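PDB 6AR0: sarcolemmal membrane-associated protein from Homo sapiens, which joins the striatin-interacting phosphatase and kinase (STRIPAK) complex through which STK3 is dephosphorylated and Hippo signalling inhibited, and is represented here by its FHA domain. Local coordinates for residues L57-H62 and Y68-K73. Numbering follows the deposited sequence.
Sequences LVWFDH and YLQDTK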
loop_
_atom_site.group_PDB
_atom_site.type_symbol
_atom_site.label_atom_id
_atom_site.label_comp_id
_atom_site.label_asym_id
_atom_site.label_seq_id
_atom_site.Cartn_x
_atom_site.Cartn_y
_atom_site.Cartn_z
ATOM N N LEU A 57 6.568 -0.554 -2.483
ATOM C CA LEU A 57 6.992 0.788 -2.831
ATOM C C LEU A 57 5.924 1.388 -3.727
ATOM O O LEU A 57 5.436 0.715 -4.633
ATOM C CB LEU A 57 8.313 0.680 -3.585
ATOM C CG LEU A 57 9.151 1.938 -3.789
ATOM C CD1 LEU A 57 9.609 2.522 -2.463
ATOM C CD2 LEU A 57 10.339 1.616 -4.670
ATOM N N VAL A 58 5.547 2.644 -3.469
ATOM C CA VAL A 58 4.550 3.346 -4.271
ATOM C C VAL A 58 5.138 4.663 -4.756
ATOM O O VAL A 58 5.849 5.348 -4.015
ATOM C CB VAL A 58 3.226 3.547 -3.482
ATOM C CG1 VAL A 58 3.415 4.394 -2.219
ATOM C CG2 VAL A 58 2.148 4.130 -4.363
ATOM N N TRP A 59 4.846 5.027 -6.006
ATOM C CA TRP A 59 5.414 6.255 -6.541
ATOM C C TRP A 59 4.558 6.806 -7.665
ATOM O O TRP A 59 3.692 6.133 -8.226
ATOM C CB TRP A 59 6.856 6.067 -7.015
ATOM C CG TRP A 59 7.069 5.218 -8.255
ATOM C CD1 TRP A 59 7.218 5.658 -9.534
ATOM C CD2 TRP A 59 7.220 3.795 -8.296
ATOM N NE1 TRP A 59 7.453 4.597 -10.366
ATOM C CE2 TRP A 59 7.466 3.441 -9.630
ATOM C CE3 TRP A 59 7.191 2.789 -7.325
ATOM C CZ2 TRP A 59 7.699 2.128 -10.021
ATOM C CZ3 TRP A 59 7.413 1.485 -7.713
ATOM C CH2 TRP A 59 7.661 1.165 -9.050
ATOM N N PHE A 60 4.857 8.058 -7.993
ATOM C CA PHE A 60 4.312 8.757 -9.145
ATOM C C PHE A 60 5.429 8.999 -10.145
ATOM O O PHE A 60 6.494 9.491 -9.774
ATOM C CB PHE A 60 3.726 10.102 -8.709
ATOM C CG PHE A 60 3.204 10.946 -9.841
ATOM C CD1 PHE A 60 2.113 10.536 -10.587
ATOM C CD2 PHE A 60 3.801 12.158 -10.157
ATOM C CE1 PHE A 60 1.630 11.331 -11.629
ATOM C CE2 PHE A 60 3.310 12.948 -11.184
ATOM C CZ PHE A 60 2.239 12.530 -11.919
ATOM N N ASP A 61 5.190 8.622 -11.396
ATOM C CA ASP A 61 6.138 8.827 -12.486
ATOM C C ASP A 61 5.797 10.163 -13.117
ATOM O O ASP A 61 4.819 10.283 -13.859
ATOM C CB ASP A 61 6.004 7.686 -13.485
ATOM C CG ASP A 61 7.005 7.760 -14.602
ATOM O OD1 ASP A 61 7.473 8.873 -14.915
ATOM O OD2 ASP A 61 7.299 6.690 -15.184
ATOM N N HIS A 62 6.605 11.173 -12.790
ATOM C CA HIS A 62 6.306 12.547 -13.160
ATOM C C HIS A 62 6.379 12.769 -14.668
ATOM O O HIS A 62 5.828 13.761 -15.157
ATOM C CB HIS A 62 7.253 13.507 -12.409
ATOM C CG HIS A 62 7.040 13.552 -10.915
ATOM N ND1 HIS A 62 7.432 12.534 -10.067
ATOM C CD2 HIS A 62 6.495 14.508 -10.121
ATOM C CE1 HIS A 62 7.122 12.856 -8.822
ATOM N NE2 HIS A 62 6.554 14.049 -8.827
ATOM N N TYR A 68 2.461 3.896 -9.647
ATOM C CA TYR A 68 2.857 2.502 -9.604
ATOM C C TYR A 68 2.987 1.992 -8.181
ATOM O O TYR A 68 3.316 2.732 -7.251
ATOM C CB TYR A 68 4.213 2.284 -10.267
ATOM C CG TYR A 68 4.184 2.542 -11.741
ATOM C CD1 TYR A 68 3.828 1.531 -12.626
ATOM C CD2 TYR A 68 4.482 3.782 -12.249
ATOM C CE1 TYR A 68 3.794 1.740 -13.978
ATOM C CE2 TYR A 68 4.455 4.014 -13.623
ATOM C CZ TYR A 68 4.103 2.980 -14.473
ATOM O OH TYR A 68 4.068 3.162 -15.833
ATOM N N LEU A 69 2.785 0.688 -8.053
ATOM C CA LEU A 69 3.017 -0.076 -6.842
ATOM C C LEU A 69 3.893 -1.273 -7.185
ATOM O O LEU A 69 3.692 -1.924 -8.217
ATOM C CB LEU A 69 1.668 -0.552 -6.292
ATOM C CG LEU A 69 1.642 -1.355 -4.996
ATOM C CD1 LEU A 69 2.197 -0.543 -3.841
ATOM C CD2 LEU A 69 0.220 -1.811 -4.689
ATOM N N GLN A 70 4.878 -1.560 -6.335
ATOM C CA GLN A 70 5.771 -2.688 -6.540
ATOM C C GLN A 70 5.948 -3.437 -5.231
ATOM O O GLN A 70 6.251 -2.829 -4.198
ATOM C CB GLN A 70 7.131 -2.193 -7.035
ATOM C CG GLN A 70 8.108 -3.299 -7.311
ATOM C CD GLN A 70 9.374 -2.768 -7.916
ATOM O OE1 GLN A 70 9.825 -1.670 -7.577
ATOM N NE2 GLN A 70 9.955 -3.527 -8.826
ATOM N N ASP A 71 5.802 -4.757 -5.276
ATOM C CA ASP A 71 6.089 -5.586 -4.113
ATOM C C ASP A 71 7.597 -5.798 -4.033
ATOM O O ASP A 71 8.224 -6.200 -5.020
ATOM C CB ASP A 71 5.368 -6.929 -4.237
ATOM C CG ASP A 71 5.550 -7.797 -3.020
ATOM O OD1 ASP A 71 6.710 -8.155 -2.722
ATOM O OD2 ASP A 71 4.521 -8.075 -2.360
ATOM N N THR A 72 8.185 -5.490 -2.879
ATOM C CA THR A 72 9.635 -5.607 -2.684
ATOM C C THR A 72 9.982 -6.826 -1.825
ATOM O O THR A 72 10.600 -6.730 -0.768
ATOM C CB THR A 72 10.190 -4.314 -2.086
ATOM O OG1 THR A 72 9.563 -4.047 -0.827
ATOM C CG2 THR A 72 9.955 -3.142 -3.002
ATOM N N LYS A 73 9.593 -8.003 -2.315
ATOM C CA LYS A 73 9.878 -9.271 -1.643
ATOM C C LYS A 73 9.133 -9.397 -0.313
ATOM O O LYS A 73 9.690 -9.876 0.676
ATOM C CB LYS A 73 11.385 -9.497 -1.450
ATOM C CG LYS A 73 12.190 -9.328 -2.723
ATOM C CD LYS A 73 13.635 -9.748 -2.541
ATOM C CE LYS A 73 14.439 -9.528 -3.815
ATOM N NZ LYS A 73 14.653 -8.084 -4.119
HETATM O O HOH W 1 5.399 5.339 -16.665
#
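In the antiparallel beta hairpin of strands 56-61 and 66-71, Trp59 and Tyr68 form a hydrogen-bonded pair, with Tyr68 N 2.9 Å from Trp59 O and Trp59 N 3.0 Å from Tyr68 O. Leu57 and Gln70 repeat this pair of backbone hydrogen bonds. With chi1 70° setting CG between its own N and carbonyl carbon, the Trp59 indole swings across the neighbouring strand. Tyr68 CB sits over one face of it, 3.6 Å from the centroid of the six-membered ring, a CH-pi contact. The Tyr68 ring is slid aside, nearly parallel (25°) to the five-membered ring but barely overlapping it, while Gln70 CB meets the indole edge in plane, 3.8 Å from Trp59 CZ3. Were Trp59 replaced by an alanine, the loss would probably strip Tyr68 CB of the ring face it packs on and open a gap beside Gln70 CB. This hairpin lies within a mixed sheet of the FHA beta sandwich; on its other face Val58 CB packs 4.2 Å from Leu69 CD1, both residues buried and in contact with Ile30 and Ile97. Nearer the turn, Asp61 CB touches the Tyr68 ring edge, and one water links Asp61 OD2 (2.8 Å) with Tyr68 OH (2.7 Å), while Asp61 OD1 accepts from Lys63 N.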